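Local coordinates for protein 4-alpha-glucanotransferase (Corynebacterium glutamicum, PDB 5JJH) that is an amylomaltase-type enzyme built on a TIM-barrel domain, with a beta-sandwich domain nearer its N terminus, at residues I531-H536 with T556-D561; L387-H392 with R458-L463; G625-L630 with N693-R698; G507-T512 with M527-L532. All coordinates share one frame; numbering follows the deposited sequence.

Following the chain from its N terminus, interaction 2 comes first and closes a span of 65 residues by joining the ends of neighbouring barrel strands 382-387 and 456-459. Interaction 4 then spans helix 515-523, a strand-helix-strand step from 504-507 to 528-531, and touches interaction 2 through backbone pairs of Glu508 with Val459 and Val462. Interaction 1 starts where interaction 4 ends: they share Ile531 and Leu532, and it carries the sheet on to strand 553-556. Interaction 3 closes last, linking the start of helix 627-639 with helix 694-702 at the surface, its nearest atoms about 8 Å from interaction 1. None nests within or crosses another.

Interaction 1 (I531-H536 with T556-D561); sequences ILWFEH and TVTTHD
Val557 and Ile531 bury the most surface here, at the ends of the parallel neighbours 528-531 and 553-556 of the barrel sheet. Ile531 lies beside Thr556, the two side chains pointing the same way, with Ile531 CG1 3.7 Å from Thr556 OG1. With chi1 at -61°, CG2 stands opposite the backbone N and comes to rest 3.8 Å from Val557 O. Thr556 OG1 is itself tied down, giving its proton to Thr558 O at 2.9 Å. One backbone bond joins the segments, Leu532 N to Thr556 O, 2.9 Å. Val557 turns its CB away from the opposite segment, yet its CG1 still lies 4.1 Å from Leu532 CD2 and 4.0 Å from Trp533 NE1. Its carbonyl oxygen approaches the indole obliquely, 3.2 Å from Trp533 CD1, at an angle too poor for a bond with NE1. That nitrogen instead donates to a water, 3.1 Å from Trp533 NE1, which is also hydrogen-bonded to Thr558 OG1. Tyr568 stacks on the indole, and helix 627-639 adds Leu634 and His635. The contact thus mixes apolar packing with a backbone bond, the Thr556 hydroxyl and the indole N-H being satisfied by a carbonyl and a water.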
loop_
_atom_site.group_PDB
_atom_site.type_symbol
_atom_site.label_atom_id
_atom_site.label_comp_id
_atom_site.label_asym_id
_atom_site.label_seq_id
_atom_site.Cartn_x
_atom_site.Cartn_y
_atom_site.Cartn_z
ATOM N N ILE A 531 -8.844 -13.971 6.673
ATOM C CA ILE A 531 -9.533 -14.343 5.429
ATOM C C ILE A 531 -10.115 -15.754 5.607
ATOM O O ILE A 531 -9.378 -16.753 5.901
ATOM C CB ILE A 531 -8.581 -14.287 4.210
ATOM C CG1 ILE A 531 -8.052 -12.853 4.041
ATOM C CG2 ILE A 531 -9.320 -14.611 2.928
ATOM C CD1 ILE A 531 -6.957 -12.749 2.953
ATOM N N LEU A 532 -11.444 -15.824 5.518
ATOM C CA LEU A 532 -12.137 -17.039 5.981
ATOM C C LEU A 532 -11.505 -18.329 5.380
ATOM O O LEU A 532 -11.187 -19.254 6.106
ATOM C CB LEU A 532 -13.622 -16.974 5.574
ATOM C CG LEU A 532 -14.394 -18.296 5.750
ATOM C CD1 LEU A 532 -14.904 -18.405 7.132
ATOM C CD2 LEU A 532 -15.561 -18.391 4.820
ATOM N N TRP A 533 -11.298 -18.341 4.085
ATOM C CA TRP A 533 -10.753 -19.561 3.415
ATOM C C TRP A 533 -9.390 -20.010 3.860
ATOM O O TRP A 533 -9.071 -21.212 3.750
ATOM C CB TRP A 533 -10.730 -19.402 1.923
ATOM C CG TRP A 533 -12.003 -19.090 1.261
ATOM C CD1 TRP A 533 -12.260 -18.002 0.470
ATOM C CD2 TRP A 533 -13.209 -19.856 1.295
ATOM N NE1 TRP A 533 -13.522 -18.050 -0.003
ATOM C CE2 TRP A 533 -14.142 -19.183 0.494
ATOM C CE3 TRP A 533 -13.598 -21.038 1.950
ATOM C CZ2 TRP A 533 -15.448 -19.664 0.304
ATOM C CZ3 TRP A 533 -14.891 -21.503 1.786
ATOM C CH2 TRP A 533 -15.807 -20.829 0.960
ATOM N N PHE A 534 -8.588 -19.095 4.403
ATOM C CA PHE A 534 -7.265 -19.422 4.920
ATOM C C PHE A 534 -7.216 -19.675 6.404
ATOM O O PHE A 534 -6.159 -20.054 6.896
ATOM C CB PHE A 534 -6.276 -18.293 4.596
ATOM C CG PHE A 534 -6.235 -17.911 3.145
ATOM C CD1 PHE A 534 -6.246 -18.864 2.152
ATOM C CD2 PHE A 534 -6.101 -16.567 2.761
ATOM C CE1 PHE A 534 -6.172 -18.500 0.818
ATOM C CE2 PHE A 534 -6.009 -16.201 1.409
ATOM C CZ PHE A 534 -6.060 -17.173 0.432
ATOM N N GLU A 535 -8.295 -19.506 7.179
ATOM C CA GLU A 535 -8.147 -19.505 8.642
ATOM C C GLU A 535 -8.255 -20.868 9.321
ATOM O O GLU A 535 -9.228 -21.637 9.029
ATOM C CB GLU A 535 -9.213 -18.627 9.305
ATOM C CG GLU A 535 -9.134 -17.119 9.068
ATOM C CD GLU A 535 -7.766 -16.509 9.355
ATOM O OE1 GLU A 535 -7.241 -15.713 8.512
ATOM O OE2 GLU A 535 -7.270 -16.839 10.412
ATOM N N HIS A 536 -7.329 -21.147 10.265
ATOM C CA HIS A 536 -7.234 -22.417 10.908
ATOM C C HIS A 536 -7.385 -22.118 12.340
ATOM O O HIS A 536 -6.953 -21.041 12.827
ATOM C CB HIS A 536 -5.844 -23.141 10.607
ATOM C CG HIS A 536 -5.710 -23.614 9.201
ATOM N ND1 HIS A 536 -5.967 -24.915 8.826
ATOM C CD2 HIS A 536 -5.331 -22.968 8.075
ATOM C CE1 HIS A 536 -5.796 -25.039 7.518
ATOM N NE2 HIS A 536 -5.417 -23.863 7.038
ATOM N N THR A 556 -12.669 -10.960 6.374
ATOM C CA THR A 556 -13.413 -11.110 5.144
ATOM C C THR A 556 -13.627 -12.563 4.824
ATOM O O THR A 556 -12.985 -13.427 5.412
ATOM C CB THR A 556 -12.683 -10.554 3.872
ATOM O OG1 THR A 556 -11.359 -11.149 3.766
ATOM C CG2 THR A 556 -12.663 -9.100 3.899
ATOM N N VAL A 557 -14.524 -12.816 3.853
ATOM C CA VAL A 557 -14.693 -14.151 3.323
ATOM C C VAL A 557 -13.590 -14.387 2.311
ATOM O O VAL A 557 -13.011 -15.451 2.266
ATOM C CB VAL A 557 -16.075 -14.342 2.641
ATOM C CG1 VAL A 557 -16.123 -15.627 1.875
ATOM C CG2 VAL A 557 -17.236 -14.219 3.623
ATOM N N THR A 558 -13.313 -13.383 1.470
ATOM C CA THR A 558 -12.458 -13.560 0.285
ATOM C C THR A 558 -11.645 -12.288 0.012
ATOM O O THR A 558 -11.646 -11.400 0.846
ATOM C CB THR A 558 -13.274 -13.997 -0.942
ATOM O OG1 THR A 558 -12.389 -14.497 -1.961
ATOM C CG2 THR A 558 -14.186 -12.887 -1.452
ATOM N N THR A 559 -10.870 -12.260 -1.067
ATOM C CA THR A 559 -9.998 -11.139 -1.397
ATOM C C THR A 559 -9.893 -11.048 -2.892
ATOM O O THR A 559 -10.292 -11.954 -3.618
ATOM C CB THR A 559 -8.571 -11.280 -0.760
ATOM O OG1 THR A 559 -7.744 -10.232 -1.223
ATOM C CG2 THR A 559 -7.905 -12.465 -1.187
ATOM N N HIS A 560 -9.315 -9.964 -3.348
ATOM C CA HIS A 560 -9.195 -9.736 -4.796
ATOM C C HIS A 560 -8.202 -10.745 -5.439
ATOM O O HIS A 560 -8.239 -10.893 -6.658
ATOM C CB HIS A 560 -8.764 -8.279 -5.068
ATOM C CG HIS A 560 -7.446 -7.957 -4.470
ATOM N ND1 HIS A 560 -7.317 -7.535 -3.173
ATOM C CD2 HIS A 560 -6.181 -8.133 -4.936
ATOM C CE1 HIS A 560 -6.033 -7.406 -2.875
ATOM N NE2 HIS A 560 -5.324 -7.804 -3.919
ATOM N N ASP A 561 -7.375 -11.408 -4.646
ATOM C CA ASP A 561 -6.529 -12.512 -5.121
ATOM C C ASP A 561 -7.148 -13.932 -5.179
ATOM O O ASP A 561 -6.453 -14.894 -5.589
ATOM C CB ASP A 561 -5.214 -12.570 -4.306
ATOM C CG ASP A 561 -4.313 -11.333 -4.529
ATOM O OD1 ASP A 561 -4.323 -10.766 -5.637
ATOM O OD2 ASP A 561 -3.566 -10.945 -3.604
HETATM O O HOH W 1 -14.149 -16.496 -2.566
#

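Interaction 2 (L387-H392 with R458-L463); sequences LAVGVH and RVDHVL
The imidazole of His461 and the carboxylate of Asp460 are both approached by one methyl group, Val389 CG2. It reaches the imidazole obliquely and touches the ring's stem, with Val389 CG2 3.4 Å from His461 CB. Trp425 meets the same ring edge-to-face from elsewhere in the chain. On the carboxylate the methyl lies near OD2, where the modelled gap is doubtfully short. Asp460 extends its CG away from its own backbone N, chi1 -171°, which carries the carboxylate to Val389, and its CB sits 3.2 Å from Leu387 O. The strand ends pair in parallel at Leu387 and Val459, after which both chains turn into loops. Leu387 N donates to Arg458 O at 2.8 Å, almost straight at 169°, and Asp460 N returns a bond to Leu387 O at 3.1 Å. A water lies 3.0 Å from Leu387 O and 2.6 Å from Asp460 O, though it has more acceptors around it than protons to give. Leu387 packs against Trp443, Leu446 and Leu447 of helix 441-452. The segments leave the barrel at the C-terminal ends of two adjacent strands, the end where TIM barrels carry their active sites. Chemically, the main-chain bond from Asp460 N to Leu387 O ties the start of the Asp460 loop to the neighbouring strand end; the same carbonyl oxygen is approached by the water, and Val389 packs beside this polar cluster.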
loop_
_atom_site.group_PDB
_atom_site.type_symbol
_atom_site.label_atom_id
_atom_site.label_comp_id
_atom_site.label_asym_id
_atom_site.label_seq_id
_atom_site.Cartn_x
_atom_site.Cartn_y
_atom_site.Cartn_z
ATOM N N LEU A 387 -2.509 0.762 0.058
ATOM C CA LEU A 387 -1.134 1.228 -0.249
ATOM C C LEU A 387 -0.353 0.043 -0.780
ATOM O O LEU A 387 -0.148 -0.937 -0.056
ATOM C CB LEU A 387 -0.447 1.710 0.993
ATOM C CG LEU A 387 1.031 2.165 0.931
ATOM C CD1 LEU A 387 1.092 3.284 -0.085
ATOM C CD2 LEU A 387 1.437 2.591 2.343
ATOM N N ALA A 388 0.024 0.102 -2.063
ATOM C CA ALA A 388 0.907 -0.879 -2.649
ATOM C C ALA A 388 2.237 -0.922 -1.907
ATOM O O ALA A 388 2.629 0.056 -1.202
ATOM C CB ALA A 388 1.140 -0.548 -4.128
ATOM N N VAL A 389 2.962 -2.009 -2.076
ATOM C CA VAL A 389 4.245 -2.227 -1.365
ATOM C C VAL A 389 5.380 -1.354 -1.926
ATOM O O VAL A 389 6.332 -0.977 -1.217
ATOM C CB VAL A 389 4.699 -3.695 -1.600
ATOM C CG1 VAL A 389 6.055 -3.911 -0.980
ATOM C CG2 VAL A 389 3.720 -4.597 -0.942
ATOM N N GLY A 390 5.330 -1.149 -3.230
ATOM C CA GLY A 390 6.397 -0.390 -3.869
ATOM C C GLY A 390 6.105 0.055 -5.258
ATOM O O GLY A 390 4.966 0.036 -5.689
ATOM N N VAL A 391 7.159 0.500 -5.941
ATOM C CA VAL A 391 6.998 1.184 -7.225
ATOM C C VAL A 391 7.789 0.475 -8.325
ATOM O O VAL A 391 8.735 -0.262 -8.073
ATOM C CB VAL A 391 7.471 2.634 -7.141
ATOM C CG1 VAL A 391 6.667 3.433 -6.079
ATOM C CG2 VAL A 391 8.990 2.722 -6.974
ATOM N N HIS A 392 7.409 0.768 -9.540
ATOM C CA HIS A 392 8.129 0.310 -10.758
ATOM C C HIS A 392 9.561 0.815 -10.741
ATOM O O HIS A 392 9.777 2.011 -10.508
ATOM C CB HIS A 392 7.472 0.858 -12.010
ATOM C CG HIS A 392 7.836 0.134 -13.262
ATOM N ND1 HIS A 392 9.054 0.266 -13.869
ATOM C CD2 HIS A 392 7.103 -0.682 -14.064
ATOM C CE1 HIS A 392 9.077 -0.465 -14.969
ATOM N NE2 HIS A 392 7.890 -1.012 -15.132
ATOM N N ARG A 458 -5.235 0.414 4.088
ATOM C CA ARG A 458 -4.836 -0.955 4.134
ATOM C C ARG A 458 -3.422 -0.998 3.571
ATOM O O ARG A 458 -3.188 -0.596 2.396
ATOM C CB ARG A 458 -5.739 -1.800 3.276
ATOM C CG ARG A 458 -5.297 -3.250 3.124
ATOM C CD ARG A 458 -6.235 -3.985 2.220
ATOM N NE ARG A 458 -6.060 -5.422 2.445
ATOM C CZ ARG A 458 -5.101 -6.171 1.896
ATOM N NH1 ARG A 458 -5.053 -7.484 2.206
ATOM N NH2 ARG A 458 -4.248 -5.656 1.051
ATOM N N VAL A 459 -2.469 -1.426 4.404
ATOM C CA VAL A 459 -1.057 -1.514 4.040
ATOM C C VAL A 459 -0.752 -2.922 3.523
ATOM O O VAL A 459 -0.737 -3.873 4.262
ATOM C CB VAL A 459 -0.214 -1.133 5.274
ATOM C CG1 VAL A 459 1.268 -1.232 5.000
ATOM C CG2 VAL A 459 -0.607 0.265 5.706
ATOM N N ASP A 460 -0.508 -3.051 2.241
ATOM C CA ASP A 460 -0.073 -4.293 1.655
ATOM C C ASP A 460 1.296 -4.663 2.214
ATOM O O ASP A 460 2.170 -3.818 2.346
ATOM C CB ASP A 460 0.031 -4.111 0.164
ATOM C CG ASP A 460 0.275 -5.410 -0.567
ATOM O OD1 ASP A 460 -0.313 -6.412 -0.144
ATOM O OD2 ASP A 460 0.977 -5.384 -1.604
ATOM N N HIS A 461 1.483 -5.946 2.496
ATOM C CA HIS A 461 2.759 -6.456 2.979
ATOM C C HIS A 461 3.289 -5.706 4.201
ATOM O O HIS A 461 4.325 -5.095 4.124
ATOM C CB HIS A 461 3.800 -6.479 1.863
ATOM C CG HIS A 461 5.006 -7.319 2.161
ATOM N ND1 HIS A 461 4.940 -8.679 2.360
ATOM C CD2 HIS A 461 6.317 -6.994 2.249
ATOM C CE1 HIS A 461 6.154 -9.150 2.579
ATOM N NE2 HIS A 461 7.007 -8.148 2.516
ATOM N N VAL A 462 2.531 -5.701 5.296
ATOM C CA VAL A 462 2.899 -4.822 6.430
ATOM C C VAL A 462 4.218 -5.230 7.076
ATOM O O VAL A 462 4.878 -4.440 7.755
ATOM C CB VAL A 462 1.769 -4.761 7.449
ATOM C CG1 VAL A 462 1.662 -5.994 8.306
ATOM C CG2 VAL A 462 1.881 -3.528 8.306
ATOM N N LEU A 463 4.621 -6.493 6.864
ATOM C CA LEU A 463 5.946 -6.954 7.386
ATOM C C LEU A 463 7.093 -6.136 6.875
ATOM O O LEU A 463 8.134 -5.975 7.568
ATOM C CB LEU A 463 6.166 -8.407 7.037
ATOM C CG LEU A 463 7.442 -9.036 7.567
ATOM C CD1 LEU A 463 7.522 -9.023 9.068
ATOM C CD2 LEU A 463 7.606 -10.473 7.065
HETATM O O HOH W 2 2.264 -1.288 1.632
#

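Interaction 3 (G625-L630 with N693-R698)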
loop_
_atom_site.group_PDB
_atom_site.type_symbol
_atom_site.label_atom_id
_atom_site.label_comp_id
_atom_site.label_asym_id
_atom_site.label_seq_id
_atom_site.Cartn_x
_atom_site.Cartn_y
_atom_site.Cartn_z
ATOM N N GLY A 625 -26.751 -26.674 -0.584
ATOM C CA GLY A 625 -27.666 -25.557 -0.474
ATOM C C GLY A 625 -27.517 -24.728 -1.699
ATOM O O GLY A 625 -26.608 -24.970 -2.496
ATOM N N GLU A 626 -28.438 -23.796 -1.922
ATOM C CA GLU A 626 -28.297 -22.932 -3.093
ATOM C C GLU A 626 -27.190 -21.884 -2.829
ATOM O O GLU A 626 -26.840 -21.619 -1.666
ATOM C CB GLU A 626 -29.590 -22.224 -3.427
ATOM C CG GLU A 626 -30.604 -23.124 -4.103
ATOM C CD GLU A 626 -31.988 -22.577 -3.949
ATOM O OE1 GLU A 626 -32.398 -22.380 -2.780
ATOM O OE2 GLU A 626 -32.645 -22.338 -4.992
ATOM N N LEU A 627 -26.706 -21.317 -3.928
ATOM C CA LEU A 627 -25.645 -20.313 -3.910
ATOM C C LEU A 627 -25.996 -19.235 -2.890
ATOM O O LEU A 627 -25.259 -19.018 -1.902
ATOM C CB LEU A 627 -25.474 -19.699 -5.313
ATOM C CG LEU A 627 -24.210 -18.887 -5.691
ATOM C CD1 LEU A 627 -24.426 -17.453 -6.101
ATOM C CD2 LEU A 627 -23.082 -18.982 -4.653
ATOM N N ALA A 628 -27.150 -18.615 -3.058
ATOM C CA ALA A 628 -27.636 -17.612 -2.103
ATOM C C ALA A 628 -27.628 -18.030 -0.647
ATOM O O ALA A 628 -27.191 -17.260 0.189
ATOM C CB ALA A 628 -28.995 -16.996 -2.508
ATOM N N GLU A 629 -27.977 -19.281 -0.346
ATOM C CA GLU A 629 -27.985 -19.721 1.042
ATOM C C GLU A 629 -26.550 -19.854 1.581
ATOM O O GLU A 629 -26.289 -19.583 2.736
ATOM C CB GLU A 629 -28.742 -21.053 1.210
ATOM C CG GLU A 629 -30.142 -20.998 0.551
ATOM C CD GLU A 629 -30.883 -22.348 0.461
ATOM O OE1 GLU A 629 -30.334 -23.419 0.041
ATOM O OE2 GLU A 629 -32.059 -22.289 0.832
ATOM N N LEU A 630 -25.670 -20.373 0.772
ATOM C CA LEU A 630 -24.255 -20.520 1.177
ATOM C C LEU A 630 -23.617 -19.135 1.387
ATOM O O LEU A 630 -23.058 -18.901 2.416
ATOM C CB LEU A 630 -23.503 -21.394 0.222
ATOM C CG LEU A 630 -23.966 -22.849 0.255
ATOM C CD1 LEU A 630 -23.495 -23.535 -1.001
ATOM C CD2 LEU A 630 -23.475 -23.579 1.488
ATOM N N ASN A 693 -31.181 -5.980 -7.323
ATOM C CA ASN A 693 -31.009 -7.469 -7.397
ATOM C C ASN A 693 -31.251 -8.063 -6.016
ATOM O O ASN A 693 -30.753 -7.545 -5.002
ATOM C CB ASN A 693 -29.635 -7.982 -7.862
ATOM C CG ASN A 693 -28.962 -7.078 -8.846
ATOM O OD1 ASN A 693 -29.359 -6.993 -10.015
ATOM N ND2 ASN A 693 -27.901 -6.395 -8.382
ATOM N N GLU A 694 -31.994 -9.148 -5.992
ATOM C CA GLU A 694 -32.342 -9.785 -4.752
ATOM C C GLU A 694 -31.080 -10.274 -4.047
ATOM O O GLU A 694 -30.964 -10.165 -2.845
ATOM C CB GLU A 694 -33.339 -10.931 -4.982
ATOM C CG GLU A 694 -33.848 -11.099 -6.415
ATOM C CD GLU A 694 -35.345 -11.338 -6.502
ATOM O OE1 GLU A 694 -35.847 -12.224 -5.781
ATOM O OE2 GLU A 694 -36.021 -10.650 -7.295
ATOM N N LEU A 695 -30.139 -10.803 -4.820
ATOM C CA LEU A 695 -28.880 -11.344 -4.245
ATOM C C LEU A 695 -28.125 -10.289 -3.397
ATOM O O LEU A 695 -27.782 -10.554 -2.266
ATOM C CB LEU A 695 -27.996 -11.976 -5.327
ATOM C CG LEU A 695 -26.667 -12.543 -4.776
ATOM C CD1 LEU A 695 -26.946 -13.529 -3.624
ATOM C CD2 LEU A 695 -25.814 -13.267 -5.827
ATOM N N TYR A 696 -27.980 -9.058 -3.924
ATOM C CA TYR A 696 -27.397 -7.971 -3.193
ATOM C C TYR A 696 -27.988 -7.762 -1.801
ATOM O O TYR A 696 -27.270 -7.657 -0.809
ATOM C CB TYR A 696 -27.530 -6.669 -4.027
ATOM C CG TYR A 696 -27.070 -5.495 -3.251
ATOM C CD1 TYR A 696 -25.731 -5.083 -3.269
ATOM C CD2 TYR A 696 -27.962 -4.799 -2.448
ATOM C CE1 TYR A 696 -25.341 -3.977 -2.524
ATOM C CE2 TYR A 696 -27.578 -3.729 -1.708
ATOM C CZ TYR A 696 -26.260 -3.323 -1.732
ATOM O OH TYR A 696 -25.923 -2.250 -0.966
ATOM N N HIS A 697 -29.326 -7.665 -1.742
ATOM C CA HIS A 697 -30.049 -7.417 -0.509
ATOM C C HIS A 697 -29.911 -8.576 0.451
ATOM O O HIS A 697 -29.786 -8.352 1.604
ATOM C CB HIS A 697 -31.551 -7.183 -0.797
ATOM C CG HIS A 697 -31.772 -5.876 -1.463
ATOM N ND1 HIS A 697 -31.549 -4.693 -0.809
ATOM C CD2 HIS A 697 -32.073 -5.557 -2.734
ATOM C CE1 HIS A 697 -31.782 -3.690 -1.622
ATOM N NE2 HIS A 697 -32.063 -4.189 -2.809
ATOM N N ARG A 698 -29.928 -9.809 -0.043
ATOM C CA ARG A 698 -29.700 -10.994 0.842
ATOM C C ARG A 698 -28.307 -11.002 1.508
ATOM O O ARG A 698 -28.126 -11.223 2.741
ATOM C CB ARG A 698 -29.926 -12.234 0.010
ATOM C CG ARG A 698 -31.407 -12.422 -0.473
ATOM C CD ARG A 698 -31.633 -13.693 -1.366
ATOM N NE ARG A 698 -31.489 -14.895 -0.552
ATOM C CZ ARG A 698 -31.790 -16.161 -0.877
ATOM N NH1 ARG A 698 -31.584 -17.148 0.016
ATOM N NH2 ARG A 698 -32.316 -16.461 -2.044
HETATM O O HOH W 3 -32.267 -19.632 -1.960
#
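Arg698 reaches from helix 694-702 to Ala628 on helix 627-639 and spreads its guanidinium over the alanine methyl. From CB, which points toward the other helix, the chain runs straight through CG and CD (chi2 179°) and then bends at chi3 (69°), laying the flat group across Ala628. NE lies 3.8 Å from Ala628 CB and is also bound in a salt bridge to Glu632 OE2, one turn further along the same helix. CZ comes closest, 3.3 Å from Ala628 CB, so the methyl sits over the centre of one guanidinium face. NH1 passes 3.6 Å from Ala628 CB, with Glu629 CG further off, and is hydrogen-bonded just beyond the two segments. At the edge, in the guanidinium plane, NH2 donates to a water 3.2 Å from Arg698 NH2, and the water gives a proton to Glu626 OE1 at 2.9 Å. Leu695 meets the same methyl with its own, CD1 being 4.2 Å from Ala628 CB, while its CD2 meets Leu627. Glu629 turns back instead: Glu626 N donates to Glu629 OE1 at 2.8 Å, one half of a capping box at the start of helix 627-639. Leu627 also packs on Ala566 and Leu569 of helix 565-569. The arrangement is surface helix-helix packing between the first turns of two helices, where small and apolar side chains meet and an arginine lies flat over an alanine, its charge paired with an acid of the helix it covers.

Interaction 4 (G507-T512 with M527-L532); sequences GEDLGT and MGTSIL
Gly507 and Met527 join the fifth and sixth strands of the barrel, 504-507 and 528-531, the two edge strands of its parallel sheet, connected through helix 515-523 in a beta-alpha-beta crossover. Gly507 N donates to Met527 O at 2.7 Å, and Gly507 O lies 3.7 Å from Thr529 CG2. Strand 504-507 ends here, and from Asp509 on the contact is made by side chains. Asp509 and Thr529 run antiparallel alongside one another, and one carboxylate oxygen takes two bonds: Thr529 N reaches Asp509 OD1 at 3.0 Å, and Thr529 OG1 does so at the same length. Both come from one face of the carboxylate, the N-H 42° out of its plane and the hydroxyl on the anti side. A chi1 of 54° places OG1 between the backbone N and the carbonyl carbon of Thr529, which lets hydroxyl and amide share one acceptor and should hold the Thr529 side chain and the carboxylate in place. The other oxygen, Asp509 OD2, lies 3.4 Å from Gly528 CA. Leu510 crosses Thr529 at about a right angle, its CD2 3.4 Å from Thr529 OG1, and its CD1 packs on Ile531 CD1 at 3.9 Å. Within 507-512, Glu508 OE1 accepts from Leu510 N at 3.3 Å, long but nearly straight at 173°. Around the contact, Val459 of strand 456-459 pairs with Glu508 on one flank, Met527 and Thr529 pack on Ile506 of strand 504-507, and Gly528 is hydrogen-bonded to Leu554 of strand 553-556.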
loop_
_atom_site.group_PDB
_atom_site.type_symbol
_atom_site.label_atom_id
_atom_site.label_comp_id
_atom_site.label_asym_id
_atom_site.label_seq_id
_atom_site.Cartn_x
_atom_site.Cartn_y
_atom_site.Cartn_z
ATOM N N GLY A 507 -3.235 -3.881 8.394
ATOM C CA GLY A 507 -1.949 -4.305 7.985
ATOM C C GLY A 507 -2.130 -5.706 7.549
ATOM O O GLY A 507 -2.715 -6.557 8.278
ATOM N N GLU A 508 -1.765 -5.949 6.312
ATOM C CA GLU A 508 -2.015 -7.234 5.775
ATOM C C GLU A 508 -0.915 -8.050 6.372
ATOM O O GLU A 508 0.255 -7.731 6.217
ATOM C CB GLU A 508 -1.993 -7.198 4.244
ATOM C CG GLU A 508 -0.636 -7.376 3.616
ATOM C CD GLU A 508 -0.393 -8.788 3.186
ATOM O OE1 GLU A 508 -0.578 -9.718 3.995
ATOM O OE2 GLU A 508 -0.007 -8.946 2.028
ATOM N N ASP A 509 -1.309 -9.092 7.074
ATOM C CA ASP A 509 -0.384 -9.861 7.886
ATOM C C ASP A 509 -0.542 -11.386 7.727
ATOM O O ASP A 509 -0.552 -12.125 8.697
ATOM C CB ASP A 509 -0.567 -9.461 9.343
ATOM C CG ASP A 509 -1.919 -9.830 9.877
ATOM O OD1 ASP A 509 -2.772 -10.232 9.086
ATOM O OD2 ASP A 509 -2.126 -9.692 11.093
ATOM N N LEU A 510 -0.681 -11.824 6.480
ATOM C CA LEU A 510 -1.000 -13.215 6.154
ATOM C C LEU A 510 0.034 -14.263 6.596
ATOM O O LEU A 510 -0.345 -15.307 7.112
ATOM C CB LEU A 510 -1.318 -13.347 4.657
ATOM C CG LEU A 510 -2.532 -12.553 4.177
ATOM C CD1 LEU A 510 -3.083 -13.071 2.859
ATOM C CD2 LEU A 510 -3.615 -12.521 5.238
ATOM N N GLY A 511 1.323 -13.987 6.430
ATOM C CA GLY A 511 2.368 -14.898 6.895
ATOM C C GLY A 511 2.556 -14.883 8.409
ATOM O O GLY A 511 2.086 -13.943 9.025
ATOM N N THR A 512 3.194 -15.891 9.030
ATOM C CA THR A 512 3.326 -15.833 10.505
ATOM C C THR A 512 4.704 -15.573 11.140
ATOM O O THR A 512 5.523 -16.482 11.310
ATOM C CB THR A 512 2.734 -17.052 11.197
ATOM O OG1 THR A 512 2.791 -16.844 12.615
ATOM C CG2 THR A 512 3.517 -18.271 10.828
ATOM N N MET A 527 -4.675 -3.031 12.786
ATOM C CA MET A 527 -5.501 -4.211 12.666
ATOM C C MET A 527 -4.846 -5.175 11.747
ATOM O O MET A 527 -4.119 -4.772 10.790
ATOM C CB MET A 527 -6.860 -3.833 12.128
ATOM C CG MET A 527 -7.633 -2.973 13.082
ATOM S SD MET A 527 -9.283 -2.678 12.527
ATOM C CE MET A 527 -9.821 -1.251 13.507
ATOM N N GLY A 528 -5.047 -6.461 12.068
ATOM C CA GLY A 528 -4.718 -7.541 11.171
ATOM C C GLY A 528 -5.745 -7.871 10.120
ATOM O O GLY A 528 -6.732 -7.154 9.951
ATOM N N THR A 529 -5.469 -8.916 9.332
ATOM C CA THR A 529 -6.390 -9.322 8.286
ATOM C C THR A 529 -6.667 -10.827 8.385
ATOM O O THR A 529 -5.736 -11.653 8.277
ATOM C CB THR A 529 -5.855 -9.035 6.841
ATOM O OG1 THR A 529 -4.561 -9.637 6.704
ATOM C CG2 THR A 529 -5.780 -7.577 6.530
ATOM N N SER A 530 -7.922 -11.204 8.554
ATOM C CA SER A 530 -8.312 -12.620 8.591
ATOM C C SER A 530 -9.157 -12.905 7.378
ATOM O O SER A 530 -10.092 -12.126 7.065
ATOM C CB SER A 530 -9.179 -12.879 9.792
ATOM O OG SER A 530 -8.549 -12.634 10.989
ATOM N N ILE A 531 -8.844 -13.971 6.673
ATOM C CA ILE A 531 -9.533 -14.343 5.429
ATOM C C ILE A 531 -10.115 -15.754 5.607
ATOM O O ILE A 531 -9.378 -16.753 5.901
ATOM C CB ILE A 531 -8.581 -14.287 4.210
ATOM C CG1 ILE A 531 -8.052 -12.853 4.041
ATOM C CG2 ILE A 531 -9.320 -14.611 2.928
ATOM C CD1 ILE A 531 -6.957 -12.749 2.953
ATOM N N LEU A 532 -11.444 -15.824 5.518
ATOM C CA LEU A 532 -12.137 -17.039 5.981
ATOM C C LEU A 532 -11.505 -18.329 5.380
ATOM O O LEU A 532 -11.187 -19.254 6.106
ATOM C CB LEU A 532 -13.622 -16.974 5.574
ATOM C CG LEU A 532 -14.394 -18.296 5.750
ATOM C CD1 LEU A 532 -14.904 -18.405 7.132
ATOM C CD2 LEU A 532 -15.561 -18.391 4.820
#